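Local coordinates for protein diaminopimelate decarboxylase (Psychromonas ingrahamii, PDB 4XG1) that probably catalyses, with pyridoxal 5'-phosphate as cofactor, the decarboxylation of meso-diaminopimelate to L-lysine, the final step of lysine biosynthesis, at residues F4-D9 against I323-T328; I155-G158 against I163-G166; K217-I222 against A265-K270. One frame throughout, in Å; residues are numbered along the deposited sequence.

Interaction 1 (F4-D9 against I323-T328); sequences FNYQND and IIPLNT
Tyr6 lays one face of its ring under the methyl of Thr328: CG2 stands over the ring centre, 3.8 Å above the plane, and forms a CH-pi contact only 12° off the ring normal. The threonine torsion (chi1 42°) sets CG2 anti to the carbonyl carbon, over the ring, and turns OG1 to Gly10 O, to which it is hydrogen-bonded. Tyr6 holds CG anti to its carbonyl carbon (chi1 -78°), which carries the ring out of strand 4-6 and across to the other segment. At the far end of the ring, Tyr6 OH donates a hydrogen bond to Pro325 O, very short at 2.5 Å, a length that is doubtful at this resolution. That carbonyl lies at the ring edge, near its plane. Leu326 O sits along the same edge, farther off, at 4.1 Å from Tyr6 CE1. The OH is also packed by carbon: Pro325 CD is 3.3 Å from Tyr6 OH, and Ile324 CB is 3.6 Å from it, with Ile324 CD1 approaching the ring obliquely at 4.2 Å from Tyr6 CZ. The two backbones stay well apart here, 7.9 Å between the CA atoms of Tyr6 and Asn327; direct main-chain bonding to the second segment comes instead from Leu12 and Gly10, which pair with Leu326 and Thr328. Tyr6 therefore bridges two beta elements at the surface, far from the cofactor and substrate sites: the N-terminal antiparallel hairpin strands and the edge of the mixed beta sheet that accompanies the TIM barrel in this class-II decarboxylase family.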
loop_
_atom_site.group_PDB
_atom_site.type_symbol
_atom_site.label_atom_id
_atom_site.label_comp_id
_atom_site.label_asym_id
_atom_site.label_seq_id
_atom_site.Cartn_x
_atom_site.Cartn_y
_atom_site.Cartn_z
ATOM N N PHE B 4 -26.316 -2.534 -4.792
ATOM C CA PHE B 4 -26.158 -3.264 -3.552
ATOM C C PHE B 4 -27.343 -2.863 -2.722
ATOM O O PHE B 4 -27.415 -1.738 -2.265
ATOM C CB PHE B 4 -24.831 -2.913 -2.856
ATOM C CG PHE B 4 -23.617 -3.320 -3.644
ATOM C CD1 PHE B 4 -23.119 -4.602 -3.550
ATOM C CD2 PHE B 4 -22.987 -2.428 -4.493
ATOM C CE1 PHE B 4 -22.022 -4.991 -4.286
ATOM C CE2 PHE B 4 -21.875 -2.811 -5.229
ATOM C CZ PHE B 4 -21.395 -4.098 -5.120
ATOM N N ASN B 5 -28.263 -3.797 -2.520
ATOM C CA ASN B 5 -29.597 -3.502 -1.997
ATOM C C ASN B 5 -30.096 -4.622 -1.086
ATOM O O ASN B 5 -30.036 -5.793 -1.445
ATOM C CB ASN B 5 -30.576 -3.328 -3.172
ATOM C CG ASN B 5 -30.186 -2.195 -4.115
ATOM O OD1 ASN B 5 -30.121 -2.390 -5.329
ATOM N ND2 ASN B 5 -29.908 -1.008 -3.565
ATOM N N TYR B 6 -30.559 -4.253 0.101
ATOM C CA TYR B 6 -31.198 -5.204 1.000
ATOM C C TYR B 6 -32.573 -5.557 0.427
ATOM O O TYR B 6 -33.196 -4.749 -0.279
ATOM C CB TYR B 6 -31.370 -4.604 2.389
ATOM C CG TYR B 6 -30.116 -4.593 3.243
ATOM C CD1 TYR B 6 -29.554 -5.773 3.679
ATOM C CD2 TYR B 6 -29.540 -3.401 3.661
ATOM C CE1 TYR B 6 -28.431 -5.769 4.490
ATOM C CE2 TYR B 6 -28.423 -3.382 4.485
ATOM C CZ TYR B 6 -27.861 -4.566 4.886
ATOM O OH TYR B 6 -26.746 -4.579 5.686
ATOM N N GLN B 7 -33.050 -6.764 0.689
ATOM C CA GLN B 7 -34.343 -7.156 0.153
ATOM C C GLN B 7 -35.370 -7.430 1.236
ATOM O O GLN B 7 -35.011 -7.493 2.423
ATOM C CB GLN B 7 -34.161 -8.326 -0.788
ATOM C CG GLN B 7 -33.369 -7.899 -2.010
ATOM C CD GLN B 7 -33.667 -8.738 -3.217
ATOM O OE1 GLN B 7 -34.163 -9.848 -3.099
ATOM N NE2 GLN B 7 -33.360 -8.214 -4.396
ATOM N N ASN B 8 -36.646 -7.558 0.838
ATOM C CA ASN B 8 -37.742 -7.776 1.811
ATOM C C ASN B 8 -37.359 -8.983 2.657
ATOM O O ASN B 8 -37.570 -9.011 3.873
ATOM C CB ASN B 8 -39.092 -7.964 1.111
ATOM N N ASP B 9 -36.729 -9.947 1.997
ATOM C CA ASP B 9 -36.000 -11.031 2.653
ATOM C C ASP B 9 -35.153 -10.626 3.893
ATOM O O ASP B 9 -35.139 -11.344 4.889
ATOM C CB ASP B 9 -35.083 -11.672 1.606
ATOM C CG ASP B 9 -34.670 -13.078 1.968
ATOM O OD1 ASP B 9 -34.620 -13.413 3.175
ATOM O OD2 ASP B 9 -34.398 -13.849 1.020
ATOM N N ILE B 323 -19.656 0.246 7.176
ATOM C CA ILE B 323 -19.554 -1.186 7.393
ATOM C C ILE B 323 -20.922 -1.708 7.853
ATOM O O ILE B 323 -21.410 -1.314 8.913
ATOM C CB ILE B 323 -18.497 -1.510 8.436
ATOM C CG1 ILE B 323 -17.149 -0.913 8.007
ATOM C CG2 ILE B 323 -18.379 -3.017 8.612
ATOM C CD1 ILE B 323 -15.993 -1.150 8.982
ATOM N N ILE B 324 -21.520 -2.584 7.043
ATOM C CA ILE B 324 -22.872 -3.056 7.233
ATOM C C ILE B 324 -22.949 -4.587 7.222
ATOM O O ILE B 324 -22.114 -5.247 6.617
ATOM C CB ILE B 324 -23.807 -2.515 6.146
ATOM C CG1 ILE B 324 -23.453 -3.081 4.784
ATOM C CG2 ILE B 324 -23.743 -1.012 6.139
ATOM C CD1 ILE B 324 -24.367 -2.599 3.683
ATOM N N PRO B 325 -23.988 -5.158 7.871
ATOM C CA PRO B 325 -24.090 -6.605 7.987
ATOM C C PRO B 325 -24.615 -7.204 6.704
ATOM O O PRO B 325 -25.215 -6.524 5.904
ATOM C CB PRO B 325 -25.094 -6.798 9.140
ATOM C CG PRO B 325 -25.984 -5.616 9.051
ATOM C CD PRO B 325 -25.108 -4.479 8.564
ATOM N N LEU B 326 -24.382 -8.491 6.530
ATOM C CA LEU B 326 -24.830 -9.193 5.349
ATOM C C LEU B 326 -26.337 -9.454 5.386
ATOM O O LEU B 326 -26.979 -9.601 4.342
ATOM C CB LEU B 326 -24.051 -10.492 5.244
ATOM C CG LEU B 326 -24.116 -11.187 3.901
ATOM C CD1 LEU B 326 -23.524 -10.316 2.805
ATOM C CD2 LEU B 326 -23.381 -12.517 3.970
ATOM N N ASN B 327 -26.899 -9.491 6.598
ATOM C CA ASN B 327 -28.333 -9.689 6.819
ATOM C C ASN B 327 -28.892 -8.785 7.932
ATOM O O ASN B 327 -28.323 -8.712 9.037
ATOM C CB ASN B 327 -28.591 -11.151 7.197
ATOM C CG ASN B 327 -30.035 -11.569 6.982
ATOM O OD1 ASN B 327 -30.908 -10.756 6.626
ATOM N ND2 ASN B 327 -30.294 -12.848 7.169
ATOM N N THR B 328 -30.019 -8.128 7.645
ATOM C CA THR B 328 -30.713 -7.303 8.647
ATOM C C THR B 328 -31.632 -8.111 9.565
ATOM O O THR B 328 -31.881 -7.698 10.700
ATOM C CB THR B 328 -31.579 -6.226 7.992
ATOM O OG1 THR B 328 -32.254 -6.794 6.872
ATOM C CG2 THR B 328 -30.724 -5.057 7.541
#

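Interaction 2 (I155-G158 against I163-G166); sequences IDAG and ISTG
Ile155 meets Ser164 through its main chain: the carbonyl O accepts a hydrogen bond from the serine hydroxyl, Ser164 OG to Ile155 O 3.0 Å. The hydroxyl approaches from above the carbonyl plane, 44° out of it, with a C=O to donor angle of 135°, so the bond does not follow a lone pair. The serine torsion, with OG swung opposite the backbone N (chi1 -166°), brings the hydroxyl to this carbonyl. The Ile155 side chain starts out toward the helix, but its end leads off to Glu213 and Ala214 of helix 209-227 and to His160. At Asp156 the chain turns its side chain away from the helix. OD2 is hydrogen-bonded to Thr159 OG1, and the backbone N to Glu213 OE2, which ties the bend to both its own loop and the neighbouring helix. This is a strand-to-helix connection of the TIM barrel: the chain leaves strand 145-152, folds through the loop, and enters helix 161-169, whose first turn contains Ser164 and doubles back against the residues just passed. Ala157 follows, forming with Ser164 the nearest CA pair of the two segments, 5.3 Å between the CA atoms of Ala157 and Ser164. Its methyl packs on the buried serine, with Ala157 CB 3.5 Å from Ser164 OG, and Ala157 CA lies 3.7 Å from Ser164 CB. One residue earlier in the helix, the Ile163 side chain touches Pro210 and Leu205.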
loop_
_atom_site.group_PDB
_atom_site.type_symbol
_atom_site.label_atom_id
_atom_site.label_comp_id
_atom_site.label_asym_id
_atom_site.label_seq_id
_atom_site.Cartn_x
_atom_site.Cartn_y
_atom_site.Cartn_z
ATOM N N ILE B 155 -6.720 29.406 -8.338
ATOM C CA ILE B 155 -7.978 29.350 -7.619
ATOM C C ILE B 155 -7.886 30.314 -6.413
ATOM O O ILE B 155 -6.839 30.417 -5.756
ATOM C CB ILE B 155 -8.240 27.909 -7.164
ATOM C CG1 ILE B 155 -8.405 26.993 -8.408
ATOM C CG2 ILE B 155 -9.406 27.806 -6.168
ATOM C CD1 ILE B 155 -9.277 27.517 -9.555
ATOM N N ASP B 156 -8.976 31.033 -6.150
ATOM C CA ASP B 156 -9.097 31.919 -5.001
ATOM C C ASP B 156 -9.096 31.186 -3.640
ATOM O O ASP B 156 -10.013 30.401 -3.299
ATOM C CB ASP B 156 -10.362 32.741 -5.179
ATOM C CG ASP B 156 -10.635 33.670 -4.021
ATOM O OD1 ASP B 156 -9.704 34.385 -3.576
ATOM O OD2 ASP B 156 -11.788 33.668 -3.556
ATOM N N ALA B 157 -8.106 31.537 -2.815
ATOM C CA ALA B 157 -7.818 30.813 -1.583
ATOM C C ALA B 157 -8.814 31.150 -0.544
ATOM O O ALA B 157 -9.242 30.313 0.211
ATOM C CB ALA B 157 -6.436 31.154 -1.086
ATOM N N GLY B 158 -9.239 32.387 -0.517
ATOM C CA GLY B 158 -10.311 32.789 0.399
ATOM C C GLY B 158 -11.644 32.120 0.154
ATOM O O GLY B 158 -12.517 32.167 1.010
ATOM N N ILE B 163 -8.035 23.501 -1.675
ATOM C CA ILE B 163 -7.674 23.229 -3.059
ATOM C C ILE B 163 -6.540 24.126 -3.496
ATOM O O ILE B 163 -5.605 23.711 -4.185
ATOM C CB ILE B 163 -8.888 23.397 -3.981
ATOM C CG1 ILE B 163 -9.865 22.239 -3.755
ATOM C CG2 ILE B 163 -8.471 23.442 -5.424
ATOM C CD1 ILE B 163 -11.324 22.665 -3.881
ATOM N N SER B 164 -6.629 25.366 -3.065
ATOM C CA SER B 164 -5.710 26.399 -3.498
ATOM C C SER B 164 -4.302 26.129 -2.997
ATOM O O SER B 164 -3.324 26.344 -3.722
ATOM C CB SER B 164 -6.189 27.743 -2.970
ATOM O OG SER B 164 -5.537 28.820 -3.590
ATOM N N THR B 165 -4.170 25.685 -1.754
ATOM C CA THR B 165 -2.829 25.568 -1.205
ATOM C C THR B 165 -2.251 24.260 -1.677
ATOM O O THR B 165 -1.047 24.181 -1.947
ATOM C CB THR B 165 -2.782 25.731 0.319
ATOM O OG1 THR B 165 -3.530 24.685 0.926
ATOM C CG2 THR B 165 -3.376 27.097 0.745
ATOM N N GLY B 166 -3.124 23.262 -1.857
ATOM C CA GLY B 166 -2.719 21.969 -2.446
ATOM C C GLY B 166 -2.054 22.211 -3.784
ATOM O O GLY B 166 -0.955 21.744 -4.000
#

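Interaction 3 (K217-I222 against A265-K270); sequences KLLILI and AGRSLK
Leu219 and Leu269 are the nearest CA pair, 9.8 Å between their CA atoms, and residues 217-222 of helix 209-227 meet the loop running into strand 270-273 mainly through side chains. Leu219 and Ile222, three residues apart and hence on the same side of the helix, both point to the loop. Leu219 and Arg267 lie side by side, running in opposite senses. The arginine is extended from CG to NE (chi2 164°, chi3 157°), which brings its guanidinium alongside the leucine. Over one face of that flat group lies Leu219 CD2, 3.9 Å above the plane and over its centre. The other branch reaches the nitrogen end, Leu219 CD1 being 3.7 Å from Arg267 NH1, and Leu219 CB is 4.0 Å from Arg267 NH2. NH2 has its charged partner in Asp223, one residue beyond the helical segment, whose OD1 forms a salt bridge with it. One turn along the helix, Ile222 and Leu269 meet end to end, Ile222 CD1 lying a close 3.4 Å from Leu269 CD2. Leu269 extends to this point with CG opposite its backbone N (chi1 -168°). Both residues also touch Leu235 of strand 234-236, so the pair lies between helix 209-227 and the parallel strands of the TIM barrel. No hydrogen bond crosses between the two segments; van der Waals contact joins them, leucine carbon on guanidinium and isoleucine on leucine, and the salt bridge to Asp223 probably helps to hold the guanidinium flat against Leu219, with its charge met beside an otherwise apolar contact.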
loop_
_atom_site.group_PDB
_atom_site.type_symbol
_atom_site.label_atom_id
_atom_site.label_comp_id
_atom_site.label_asym_id
_atom_site.label_seq_id
_atom_site.Cartn_x
_atom_site.Cartn_y
_atom_site.Cartn_z
ATOM N N LYS B 217 -10.458 30.078 -15.571
ATOM C CA LYS B 217 -9.080 30.573 -15.701
ATOM C C LYS B 217 -8.330 29.891 -16.772
ATOM O O LYS B 217 -7.356 30.435 -17.295
ATOM C CB LYS B 217 -8.324 30.391 -14.411
ATOM C CG LYS B 217 -9.242 30.808 -13.267
ATOM C CD LYS B 217 -8.744 32.073 -12.647
ATOM C CE LYS B 217 -9.428 32.198 -11.319
ATOM N NZ LYS B 217 -8.913 33.366 -10.583
ATOM N N LEU B 218 -8.741 28.678 -17.086
ATOM C CA LEU B 218 -8.116 27.958 -18.187
ATOM C C LEU B 218 -8.630 28.444 -19.567
ATOM O O LEU B 218 -7.849 28.494 -20.523
ATOM C CB LEU B 218 -8.313 26.436 -18.039
ATOM C CG LEU B 218 -7.674 25.792 -16.807
ATOM C CD1 LEU B 218 -8.115 24.342 -16.671
ATOM C CD2 LEU B 218 -6.161 25.872 -16.792
ATOM N N LEU B 219 -9.899 28.835 -19.639
ATOM C CA LEU B 219 -10.444 29.444 -20.863
ATOM C C LEU B 219 -9.757 30.761 -21.168
ATOM O O LEU B 219 -9.261 30.970 -22.269
ATOM C CB LEU B 219 -11.935 29.663 -20.758
ATOM C CG LEU B 219 -12.741 28.368 -20.645
ATOM C CD1 LEU B 219 -14.218 28.637 -20.454
ATOM C CD2 LEU B 219 -12.520 27.494 -21.869
ATOM N N ILE B 220 -9.654 31.611 -20.157
ATOM C CA ILE B 220 -8.848 32.822 -20.251
ATOM C C ILE B 220 -7.493 32.489 -20.822
ATOM O O ILE B 220 -7.012 33.172 -21.750
ATOM C CB ILE B 220 -8.691 33.495 -18.865
ATOM C CG1 ILE B 220 -9.987 34.169 -18.468
ATOM C CG2 ILE B 220 -7.548 34.503 -18.846
ATOM C CD1 ILE B 220 -10.096 34.424 -16.972
ATOM N N LEU B 221 -6.848 31.473 -20.265
ATOM C CA LEU B 221 -5.497 31.098 -20.731
ATOM C C LEU B 221 -5.509 30.615 -22.180
ATOM O O LEU B 221 -4.546 30.839 -22.919
ATOM C CB LEU B 221 -4.887 29.993 -19.849
ATOM C CG LEU B 221 -3.637 29.286 -20.394
ATOM C CD1 LEU B 221 -2.482 30.259 -20.543
ATOM C CD2 LEU B 221 -3.194 28.129 -19.501
ATOM N N ILE B 222 -6.557 29.880 -22.551
ATOM C CA ILE B 222 -6.636 29.362 -23.898
ATOM C C ILE B 222 -6.665 30.512 -24.887
ATOM O O ILE B 222 -5.867 30.551 -25.846
ATOM C CB ILE B 222 -7.884 28.506 -24.082
ATOM C CG1 ILE B 222 -7.624 27.117 -23.488
ATOM C CG2 ILE B 222 -8.241 28.424 -25.566
ATOM C CD1 ILE B 222 -8.875 26.298 -23.281
ATOM N N ALA B 265 -20.981 27.620 -22.972
ATOM C CA ALA B 265 -21.576 28.830 -23.535
ATOM C C ALA B 265 -21.798 28.671 -25.030
ATOM O O ALA B 265 -22.742 28.002 -25.428
ATOM C CB ALA B 265 -20.690 30.054 -23.222
ATOM N N GLY B 266 -20.910 29.255 -25.839
ATOM C CA GLY B 266 -20.868 28.999 -27.279
ATOM C C GLY B 266 -19.436 28.780 -27.708
ATOM O O GLY B 266 -18.848 29.633 -28.369
ATOM N N ARG B 267 -18.865 27.645 -27.274
ATOM C CA ARG B 267 -17.583 27.106 -27.807
ATOM C C ARG B 267 -17.712 25.685 -28.342
ATOM O O ARG B 267 -18.610 24.934 -27.973
ATOM C CB ARG B 267 -16.480 27.080 -26.740
ATOM C CG ARG B 267 -15.707 28.362 -26.586
ATOM C CD ARG B 267 -14.968 28.311 -25.266
ATOM N NE ARG B 267 -13.808 29.185 -25.234
ATOM C CZ ARG B 267 -13.672 30.247 -24.456
ATOM N NH1 ARG B 267 -14.643 30.599 -23.604
ATOM N NH2 ARG B 267 -12.546 30.958 -24.541
ATOM N N SER B 268 -16.776 25.325 -29.209
ATOM C CA SER B 268 -16.749 23.979 -29.760
ATOM C C SER B 268 -15.514 23.192 -29.262
ATOM O O SER B 268 -15.211 22.127 -29.781
ATOM C CB SER B 268 -16.810 24.047 -31.291
ATOM O OG SER B 268 -15.545 24.298 -31.860
ATOM N N LEU B 269 -14.820 23.734 -28.261
ATOM C CA LEU B 269 -13.594 23.130 -27.719
ATOM C C LEU B 269 -13.902 21.800 -27.064
ATOM O O LEU B 269 -14.859 21.678 -26.284
ATOM C CB LEU B 269 -12.932 24.035 -26.698
ATOM C CG LEU B 269 -11.512 23.586 -26.329
ATOM C CD1 LEU B 269 -10.539 23.662 -27.489
ATOM C CD2 LEU B 269 -10.983 24.421 -25.191
ATOM N N LYS B 270 -13.063 20.818 -27.362
ATOM C CA LYS B 270 -13.323 19.472 -26.905
ATOM C C LYS B 270 -12.971 19.332 -25.435
ATOM O O LYS B 270 -11.861 19.653 -25.027
ATOM C CB LYS B 270 -12.497 18.464 -27.702
ATOM C CG LYS B 270 -13.007 17.043 -27.538
ATOM C CD LYS B 270 -12.081 16.045 -28.187
ATOM C CE LYS B 270 -12.752 14.714 -28.367
ATOM N NZ LYS B 270 -11.797 13.718 -28.907
#

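In the fold
From the N terminus, residues 4-9 meet residues 323-328, so interaction 1 closes a loop of more than 300 residues that contains both others. Inside it, interaction 2 closes a very short loop between strand 145-152 and helix 161-169, and interaction 3 follows in series, joining helix 209-227 to the connection between helix 253-262 and strand 270-273. Interactions 2 and 3 belong to the TIM-barrel region, their nearest atoms about 5 Å apart; helix 209-227 forms one side of interaction 3 and touches interaction 2. Interaction 1 ties the N-terminal strands to the mixed sheet, its centre 46 Å from that of interaction 3, across the chain's centre.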